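Local coordinates for protein adenylyltransferase MntA (Shewanella oneidensis MR-1, PDB 6M6U), which catalyses the magnesium-dependent transfer of three successive AMP groups onto a tyrosine of its cognate toxin HepT, thereby neutralising it as the antitoxin of a type VII toxin-antitoxin system, at residues S79-Q84 / Q112-E117; Q85-G90 / E101-K106; N7-L12 / I23-S28. The protein carries 2 engineered substitutions. All blocks are in the same frame, centred on the assembly; numbering follows the deposited sequence.

Interaction 1 (S79-Q84 / Q112-E117); sequences STVLCQ and QHLQAE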
loop_
_atom_site.group_PDB
_atom_site.type_symbol
_atom_site.label_atom_id
_atom_site.label_comp_id
_atom_site.label_asym_id
_atom_site.label_seq_id
_atom_site.Cartn_x
_atom_site.Cartn_y
_atom_site.Cartn_z
ATOM N N SER E 79 3.152 20.368 -12.897
ATOM C CA SER E 79 1.989 20.617 -13.729
ATOM C C SER E 79 1.489 22.050 -13.538
ATOM O O SER E 79 1.821 22.731 -12.565
ATOM C CB SER E 79 0.877 19.626 -13.393
ATOM O OG SER E 79 0.138 20.101 -12.281
ATOM N N THR E 80 0.672 22.506 -14.486
ATOM C CA THR E 80 0.100 23.846 -14.373
ATOM C C THR E 80 -0.909 23.921 -13.234
ATOM O O THR E 80 -0.982 24.933 -12.527
ATOM C CB THR E 80 -0.544 24.252 -15.697
ATOM O OG1 THR E 80 0.448 24.215 -16.719
ATOM C CG2 THR E 80 -1.082 25.671 -15.607
ATOM N N VAL E 81 -1.702 22.862 -13.054
ATOM C CA VAL E 81 -2.604 22.770 -11.907
ATOM C C VAL E 81 -1.829 22.937 -10.605
ATOM O O VAL E 81 -2.201 23.736 -9.734
ATOM C CB VAL E 81 -3.360 21.430 -11.936
ATOM C CG1 VAL E 81 -3.969 21.129 -10.571
ATOM C CG2 VAL E 81 -4.427 21.451 -13.019
ATOM N N LEU E 82 -0.735 22.185 -10.455
ATOM C CA LEU E 82 0.026 22.238 -9.210
ATOM C C LEU E 82 0.689 23.598 -9.019
ATOM O O LEU E 82 0.693 24.138 -7.906
ATOM C CB LEU E 82 1.065 21.118 -9.172
ATOM C CG LEU E 82 1.861 20.993 -7.866
ATOM C CD1 LEU E 82 0.941 21.028 -6.650
ATOM C CD2 LEU E 82 2.661 19.699 -7.880
ATOM N N CYS E 83 1.252 24.173 -10.084
ATOM C CA CYS E 83 1.822 25.512 -9.960
ATOM C C CYS E 83 0.769 26.521 -9.521
ATOM O O CYS E 83 1.056 27.422 -8.725
ATOM C CB CYS E 83 2.466 25.940 -11.279
ATOM S SG CYS E 83 4.039 25.122 -11.627
ATOM N N GLN E 84 -0.461 26.387 -10.026
ATOM C CA GLN E 84 -1.528 27.294 -9.613
ATOM C C GLN E 84 -1.838 27.144 -8.127
ATOM O O GLN E 84 -2.058 28.141 -7.427
ATOM C CB GLN E 84 -2.779 27.043 -10.455
ATOM C CG GLN E 84 -4.029 27.786 -9.994
ATOM C CD GLN E 84 -4.101 29.223 -10.503
ATOM O OE1 GLN E 84 -3.162 29.733 -11.116
ATOM N NE2 GLN E 84 -5.232 29.875 -10.260
ATOM N N GLN E 112 -5.203 29.977 -16.646
ATOM C CA GLN E 112 -6.416 30.498 -17.265
ATOM C C GLN E 112 -6.604 29.931 -18.667
ATOM O O GLN E 112 -7.721 29.559 -19.043
ATOM C CB GLN E 112 -6.376 32.022 -17.283
ATOM C CG GLN E 112 -6.615 32.624 -15.904
ATOM C CD GLN E 112 -6.428 34.122 -15.870
ATOM O OE1 GLN E 112 -5.996 34.732 -16.845
ATOM N NE2 GLN E 112 -6.759 34.728 -14.738
ATOM N N HIS E 113 -5.522 29.833 -19.444
ATOM C CA HIS E 113 -5.623 29.221 -20.767
ATOM C C HIS E 113 -5.938 27.736 -20.678
ATOM O O HIS E 113 -6.651 27.203 -21.536
ATOM C CB HIS E 113 -4.334 29.429 -21.561
ATOM C CG HIS E 113 -4.211 30.791 -22.167
ATOM N ND1 HIS E 113 -3.430 31.783 -21.614
ATOM C CD2 HIS E 113 -4.770 31.326 -23.278
ATOM C CE1 HIS E 113 -3.512 32.871 -22.360
ATOM N NE2 HIS E 113 -4.319 32.620 -23.375
ATOM N N LEU E 114 -5.421 27.053 -19.653
ATOM C CA LEU E 114 -5.745 25.640 -19.480
ATOM C C LEU E 114 -7.221 25.452 -19.141
ATOM O O LEU E 114 -7.868 24.532 -19.654
ATOM C CB LEU E 114 -4.864 25.021 -18.395
ATOM C CG LEU E 114 -5.245 23.568 -18.097
ATOM C CD1 LEU E 114 -4.988 22.681 -19.321
ATOM C CD2 LEU E 114 -4.536 23.029 -16.852
ATOM N N GLN E 115 -7.770 26.321 -18.286
ATOM C CA GLN E 115 -9.176 26.202 -17.904
ATOM C C GLN E 115 -10.101 26.343 -19.105
ATOM O O GLN E 115 -11.077 25.592 -19.235
ATOM C CB GLN E 115 -9.523 27.244 -16.843
ATOM C CG GLN E 115 -8.988 26.911 -15.470
ATOM C CD GLN E 115 -9.644 25.677 -14.875
ATOM O OE1 GLN E 115 -9.399 24.552 -15.314
ATOM N NE2 GLN E 115 -10.491 25.887 -13.877
ATOM N N ALA E 116 -9.819 27.305 -19.987
ATOM C CA ALA E 116 -10.600 27.411 -21.214
ATOM C C ALA E 116 -10.458 26.151 -22.061
ATOM O O ALA E 116 -11.446 25.646 -22.605
ATOM C CB ALA E 116 -10.180 28.656 -22.005
ATOM N N GLU E 117 -9.239 25.613 -22.162
ATOM C CA GLU E 117 -9.002 24.440 -23.005
ATOM C C GLU E 117 -9.747 23.208 -22.497
ATOM O O GLU E 117 -10.235 22.397 -23.292
ATOM C CB GLU E 117 -7.504 24.137 -23.081
ATOM C CG GLU E 117 -6.688 25.102 -23.926
ATOM C CD GLU E 117 -5.193 24.918 -23.722
ATOM O OE1 GLU E 117 -4.805 24.023 -22.939
ATOM O OE2 GLU E 117 -4.408 25.668 -24.342
#
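Leu114 reaches from the long C-terminal helix 97-125 to the first turn of helix 80-89, where Thr80 and Val81 meet it; this is a small helix-to-helix contact on the polymerase-beta-like nucleotidyltransferase fold. One methyl of Leu114 does all the touching. With CG anti to the backbone N (chi1 175°), the branch carrying CD2 is directed at the neighbouring helix, and CD2 lies 4.1 Å from Val81 CG2. The two side chains meet at a slant, methyl against methyl, rather than lying alongside each other. Beside this pair Thr80 turns its CB toward the leucine, and Leu114 CD2 comes within 4.3 Å of Thr80 CB. Leucine suits the place because its side chain is long enough to bridge the 8.0 Å between Thr80 CA and Leu114 CA, and valine offers a methyl to meet it; no hydrogen bond joins the two segments. The toxin also takes part: Gln67 of a HepT subunit packs on both Val81 and Leu114. One turn further on, Glu117 forms a salt bridge with Arg97 of that same subunit, in keeping with the importance of this helix for binding the toxin. The turn carrying Thr80 and Val81 is capped: Ser79 is the N-cap, and its OG accepts a nearly straight hydrogen bond (166°) from Leu82 N at 2.9 Å.

Interaction 2 (Q85-G90 / E101-K106); sequences QVVTQG and ELFAVK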
loop_
_atom_site.group_PDB
_atom_site.type_symbol
_atom_site.label_atom_id
_atom_site.label_comp_id
_atom_site.label_asym_id
_atom_site.label_seq_id
_atom_site.Cartn_x
_atom_site.Cartn_y
_atom_site.Cartn_z
ATOM N N GLN E 85 -1.857 25.906 -7.622
ATOM C CA GLN E 85 -2.126 25.702 -6.200
ATOM C C GLN E 85 -1.054 26.364 -5.342
ATOM O O GLN E 85 -1.364 27.057 -4.364
ATOM C CB GLN E 85 -2.224 24.210 -5.879
ATOM C CG GLN E 85 -2.544 23.951 -4.404
ATOM C CD GLN E 85 -2.450 22.483 -4.002
ATOM O OE1 GLN E 85 -2.363 21.588 -4.845
ATOM N NE2 GLN E 85 -2.467 22.234 -2.700
ATOM N N VAL E 86 0.220 26.160 -5.696
ATOM C CA VAL E 86 1.315 26.827 -4.991
ATOM C C VAL E 86 1.122 28.338 -5.017
ATOM O O VAL E 86 1.255 29.015 -3.994
ATOM C CB VAL E 86 2.670 26.430 -5.605
ATOM C CG1 VAL E 86 3.793 27.271 -5.012
ATOM C CG2 VAL E 86 2.930 24.946 -5.385
ATOM N N VAL E 87 0.795 28.884 -6.194
ATOM C CA VAL E 87 0.604 30.327 -6.334
ATOM C C VAL E 87 -0.590 30.796 -5.509
ATOM O O VAL E 87 -0.589 31.905 -4.958
ATOM C CB VAL E 87 0.441 30.696 -7.824
ATOM C CG1 VAL E 87 -0.181 32.068 -7.974
ATOM C CG2 VAL E 87 1.781 30.642 -8.536
ATOM N N THR E 88 -1.625 29.962 -5.413
ATOM C CA THR E 88 -2.856 30.357 -4.736
ATOM C C THR E 88 -2.714 30.292 -3.217
ATOM O O THR E 88 -2.899 31.296 -2.521
ATOM C CB THR E 88 -4.010 29.465 -5.206
ATOM O OG1 THR E 88 -4.324 29.776 -6.567
ATOM C CG2 THR E 88 -5.245 29.665 -4.337
ATOM N N GLN E 89 -2.384 29.115 -2.689
ATOM C CA GLN E 89 -2.371 28.868 -1.254
ATOM C C GLN E 89 -0.974 28.860 -0.654
ATOM O O GLN E 89 -0.841 28.671 0.558
ATOM C CB GLN E 89 -3.034 27.526 -0.956
ATOM C CG GLN E 89 -2.119 26.368 -1.296
ATOM C CD GLN E 89 -2.681 25.032 -0.896
ATOM O OE1 GLN E 89 -2.083 23.993 -1.170
ATOM N NE2 GLN E 89 -3.839 25.044 -0.248
ATOM N N GLY E 90 0.065 29.042 -1.461
ATOM C CA GLY E 90 1.412 28.870 -0.964
ATOM C C GLY E 90 1.862 30.023 -0.090
ATOM O O GLY E 90 1.367 31.146 -0.185
ATOM N N GLU E 101 6.643 37.148 -8.271
ATOM C CA GLU E 101 5.613 37.737 -9.119
ATOM C C GLU E 101 5.750 37.282 -10.567
ATOM O O GLU E 101 4.736 37.045 -11.238
ATOM C CB GLU E 101 5.663 39.259 -8.998
ATOM C CG GLU E 101 5.328 39.730 -7.584
ATOM C CD GLU E 101 5.653 41.194 -7.334
ATOM O OE1 GLU E 101 5.214 41.720 -6.289
ATOM O OE2 GLU E 101 6.342 41.817 -8.172
ATOM N N LEU E 102 6.986 37.146 -11.060
ATOM C CA LEU E 102 7.197 36.554 -12.379
ATOM C C LEU E 102 6.551 35.180 -12.459
ATOM O O LEU E 102 5.784 34.890 -13.386
ATOM C CB LEU E 102 8.692 36.450 -12.687
ATOM C CG LEU E 102 9.489 37.745 -12.848
ATOM C CD1 LEU E 102 10.979 37.439 -12.943
ATOM C CD2 LEU E 102 9.028 38.511 -14.065
ATOM N N PHE E 103 6.838 34.326 -11.472
ATOM C CA PHE E 103 6.294 32.973 -11.464
ATOM C C PHE E 103 4.772 32.984 -11.378
ATOM O O PHE E 103 4.097 32.230 -12.091
ATOM C CB PHE E 103 6.897 32.188 -10.300
ATOM C CG PHE E 103 6.253 30.858 -10.066
ATOM C CD1 PHE E 103 6.385 29.841 -10.996
ATOM C CD2 PHE E 103 5.525 30.622 -8.911
ATOM C CE1 PHE E 103 5.802 28.610 -10.785
ATOM C CE2 PHE E 103 4.936 29.385 -8.688
ATOM C CZ PHE E 103 5.075 28.380 -9.626
ATOM N N ALA E 104 4.213 33.841 -10.520
ATOM C CA ALA E 104 2.765 33.884 -10.352
ATOM C C ALA E 104 2.071 34.331 -11.638
ATOM O O ALA E 104 1.088 33.716 -12.071
ATOM C CB ALA E 104 2.405 34.806 -9.187
ATOM N N VAL E 105 2.577 35.397 -12.267
ATOM C CA VAL E 105 1.971 35.904 -13.499
ATOM C C VAL E 105 2.014 34.842 -14.593
ATOM O O VAL E 105 1.023 34.609 -15.297
ATOM C CB VAL E 105 2.669 37.202 -13.943
ATOM C CG1 VAL E 105 2.556 37.383 -15.454
ATOM C CG2 VAL E 105 2.061 38.383 -13.231
ATOM N N LYS E 106 3.166 34.186 -14.756
ATOM C CA LYS E 106 3.267 33.103 -15.730
ATOM C C LYS E 106 2.307 31.965 -15.394
ATOM O O LYS E 106 1.634 31.429 -16.283
ATOM C CB LYS E 106 4.707 32.591 -15.794
ATOM C CG LYS E 106 4.883 31.330 -16.630
ATOM C CD LYS E 106 6.303 30.791 -16.534
ATOM C CE LYS E 106 6.377 29.340 -16.995
ATOM N NZ LYS E 106 7.190 29.169 -18.234
#
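Val87 of helix 80-89 is pressed against Phe103 and Ala104 of helix 97-125, a helix-helix packing in which the long C-terminal helix packs across the last turns of a helix of the nucleotidyltransferase domain. The short segments run at 117° to each other, and the backbones come closest where Val87 CA lies 5.8 Å from Ala104 CA. Alanine suits this place, its single methyl taking little space where the backbones come so near. The tight part is made by Val87 CG2, which sits in the notch between the two partners, 3.4 Å from Phe103 CE2 and 3.8 Å from Ala104 CA. This methyl, anti to the carbonyl carbon of its own residue, comes obliquely to the Phe103 ring. Phe103 brings that side of its ring to the valine because CG is anti to its backbone N (chi1 171°), which carries the ring toward helix 80-89. Toward Phe103 the contact is looser at Val86, whose CG1 is 4.4 Å from Phe103 CE2 and whose closer neighbours are Tyr24 and Phe26 of strand 20-26. Leu75 borders both Val86 and Phe103, and the ring also touches Tyr24, so the contact continues toward the sheet. Thr88 and Lys106, both exposed and polar or charged, lie on the outer sides of the two helices, where solvent can meet them. Part of the outer side is met by toxin instead, for Arg59 of a HepT subunit packs on Ala104. Val87 CG1 adds a second, looser touch, 4.0 Å from Ala104 CB.

Interaction 3 (N7-L12 / I23-S28); sequences NKIIKL and IYLFGS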
loop_
_atom_site.group_PDB
_atom_site.type_symbol
_atom_site.label_atom_id
_atom_site.label_comp_id
_atom_site.label_asym_id
_atom_site.label_seq_id
_atom_site.Cartn_x
_atom_site.Cartn_y
_atom_site.Cartn_z
ATOM N N ASN E 7 12.985 27.842 9.269
ATOM C CA ASN E 7 14.390 28.175 9.061
ATOM C C ASN E 7 15.203 26.938 8.713
ATOM O O ASN E 7 16.146 27.021 7.918
ATOM C CB ASN E 7 14.963 28.863 10.298
ATOM C CG ASN E 7 14.420 30.266 10.484
ATOM O OD1 ASN E 7 14.223 31.002 9.516
ATOM N ND2 ASN E 7 14.176 30.647 11.733
ATOM N N LYS E 8 14.846 25.790 9.291
ATOM C CA LYS E 8 15.523 24.548 8.946
ATOM C C LYS E 8 15.230 24.155 7.503
ATOM O O LYS E 8 16.126 23.696 6.785
ATOM C CB LYS E 8 15.096 23.442 9.911
ATOM C CG LYS E 8 16.051 22.268 9.995
ATOM C CD LYS E 8 15.475 21.154 10.878
ATOM C CE LYS E 8 15.201 21.639 12.296
ATOM N NZ LYS E 8 14.824 20.519 13.206
ATOM N N ILE E 9 13.979 24.332 7.067
ATOM C CA ILE E 9 13.613 24.069 5.678
ATOM C C ILE E 9 14.433 24.943 4.739
ATOM O O ILE E 9 14.977 24.469 3.734
ATOM C CB ILE E 9 12.105 24.297 5.470
ATOM C CG1 ILE E 9 11.301 23.183 6.138
ATOM C CG2 ILE E 9 11.780 24.419 3.975
ATOM C CD1 ILE E 9 9.803 23.349 6.021
ATOM N N ILE E 10 14.530 26.235 5.054
ATOM C CA ILE E 10 15.222 27.171 4.174
ATOM C C ILE E 10 16.699 26.810 4.067
ATOM O O ILE E 10 17.261 26.740 2.966
ATOM C CB ILE E 10 15.020 28.616 4.668
ATOM C CG1 ILE E 10 13.548 29.008 4.522
ATOM C CG2 ILE E 10 15.931 29.583 3.908
ATOM C CD1 ILE E 10 13.161 30.251 5.294
ATOM N N LYS E 11 17.346 26.558 5.207
ATOM C CA LYS E 11 18.777 26.271 5.186
ATOM C C LYS E 11 19.075 24.999 4.399
ATOM O O LYS E 11 19.973 24.979 3.550
ATOM C CB LYS E 11 19.324 26.163 6.608
ATOM C CG LYS E 11 20.773 25.704 6.637
ATOM C CD LYS E 11 21.398 25.804 8.016
ATOM C CE LYS E 11 22.846 25.333 7.967
ATOM N NZ LYS E 11 23.574 25.959 6.818
ATOM N N LEU E 12 18.322 23.928 4.669
ATOM C CA LEU E 12 18.560 22.655 3.989
ATOM C C LEU E 12 18.452 22.793 2.475
ATOM O O LEU E 12 19.291 22.265 1.736
ATOM C CB LEU E 12 17.575 21.603 4.490
ATOM C CG LEU E 12 17.921 20.980 5.837
ATOM C CD1 LEU E 12 16.744 20.157 6.346
ATOM C CD2 LEU E 12 19.163 20.110 5.698
ATOM N N ILE E 23 11.262 29.358 -2.561
ATOM C CA ILE E 23 10.796 28.291 -1.677
ATOM C C ILE E 23 9.371 28.619 -1.257
ATOM O O ILE E 23 9.103 29.729 -0.780
ATOM C CB ILE E 23 11.687 28.128 -0.431
ATOM C CG1 ILE E 23 13.120 27.761 -0.812
ATOM C CG2 ILE E 23 11.109 27.074 0.497
ATOM C CD1 ILE E 23 14.026 27.582 0.384
ATOM N N TYR E 24 8.465 27.660 -1.429
ATOM C CA TYR E 24 7.091 27.785 -0.960
ATOM C C TYR E 24 6.739 26.608 -0.076
ATOM O O TYR E 24 7.073 25.459 -0.388
ATOM C CB TYR E 24 6.064 27.823 -2.097
ATOM C CG TYR E 24 6.175 29.008 -3.009
ATOM C CD1 TYR E 24 5.659 30.241 -2.642
ATOM C CD2 TYR E 24 6.780 28.887 -4.248
ATOM C CE1 TYR E 24 5.758 31.325 -3.483
ATOM C CE2 TYR E 24 6.881 29.960 -5.091
ATOM C CZ TYR E 24 6.373 31.178 -4.705
ATOM O OH TYR E 24 6.479 32.250 -5.557
ATOM N N LEU E 25 6.053 26.908 1.016
ATOM C CA LEU E 25 5.290 25.916 1.748
ATOM C C LEU E 25 3.859 25.989 1.230
ATOM O O LEU E 25 3.311 27.085 1.079
ATOM C CB LEU E 25 5.353 26.204 3.249
ATOM C CG LEU E 25 4.830 25.180 4.249
ATOM C CD1 LEU E 25 5.720 23.937 4.279
ATOM C CD2 LEU E 25 4.742 25.830 5.623
ATOM N N PHE E 26 3.272 24.839 0.909
ATOM C CA PHE E 26 1.897 24.829 0.426
ATOM C C PHE E 26 1.177 23.628 1.030
ATOM O O PHE E 26 1.714 22.913 1.881
ATOM C CB PHE E 26 1.839 24.852 -1.113
ATOM C CG PHE E 26 2.300 23.575 -1.781
ATOM C CD1 PHE E 26 1.377 22.704 -2.345
ATOM C CD2 PHE E 26 3.653 23.266 -1.880
ATOM C CE1 PHE E 26 1.787 21.531 -2.972
ATOM C CE2 PHE E 26 4.073 22.096 -2.506
ATOM C CZ PHE E 26 3.135 21.226 -3.054
ATOM N N GLY E 27 -0.066 23.427 0.605
ATOM C CA GLY E 27 -0.824 22.320 1.133
ATOM C C GLY E 27 -1.258 22.553 2.569
ATOM O O GLY E 27 -1.451 23.684 3.028
ATOM N N SER E 28 -1.381 21.447 3.297
ATOM C CA SER E 28 -1.998 21.491 4.614
ATOM C C SER E 28 -1.161 22.282 5.615
ATOM O O SER E 28 -1.717 22.997 6.446
ATOM C CB SER E 28 -2.245 20.068 5.110
ATOM O OG SER E 28 -1.031 19.371 5.342
#
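Asn5 OD1 accepts a hydrogen bond from Lys8 N and a weak one from Asn7 N, gripping the start of helix 6-16, whose next residues, Ile9 and Ile10, lie against Ile23 and Leu25 of strand 20-26. The helix runs at 139° to the strand, their segment axes 10.1 Å apart, and the interface between them is wholly apolar. Ile23 is extended, with CG1 beside its backbone N and chi2 at 180°, so that CD1 reaches the helix backbone, 4.0 Å from Ile10 CA. Its short methyl faces Ile9: Ile23 CG2 is 4.4 Å from Ile9 CG2. Further along the strand, the end of Leu25 comes closer than its backbone suggests, with Leu25 CD1 4.5 Å from Ile9 CD1. Beta-branched isoleucine suits the strand at Ile23, and in the helix Ile9 and Ile10 supply bulky apolar side chains to this loose layer. The strand runs into Gly27 and Ser28, the opening pair of the GSX(10)DXD motif. Strand 20-26 lies between strands 40-46 and 91-94, Ile9 also touching Ile42 and Leu93 on these; helix 6-16 packs on one face of the sheet, while Tyr24 and Phe26 turn to helix 80-89 on the other.

In the fold
Along the chain interaction 3 closes first; interaction 2 lies nested inside the loop closed by interaction 1. Interactions 1 and 2 share helices 80-89 and 97-125, their centres 11 Å apart, and Cys83 CB meets Phe103 CZ at 3.9 Å. Interaction 3 is about 15 Å from interaction 2 and 24 Å from interaction 1, centre to centre, on the far side of the chain's centre from the latter. Segment 23-28 touches both helical contacts: Phe26 packs on Leu82, Val86 CG1 lies 3.5 Å from Tyr24 CD2, and Gln89 OE1 probably accepts a hydrogen bond from Gly27 N. Helix 80-89 lies between the strand leading into the magnesium-binding GSX(10)DXD motif and the helix that meets the toxin.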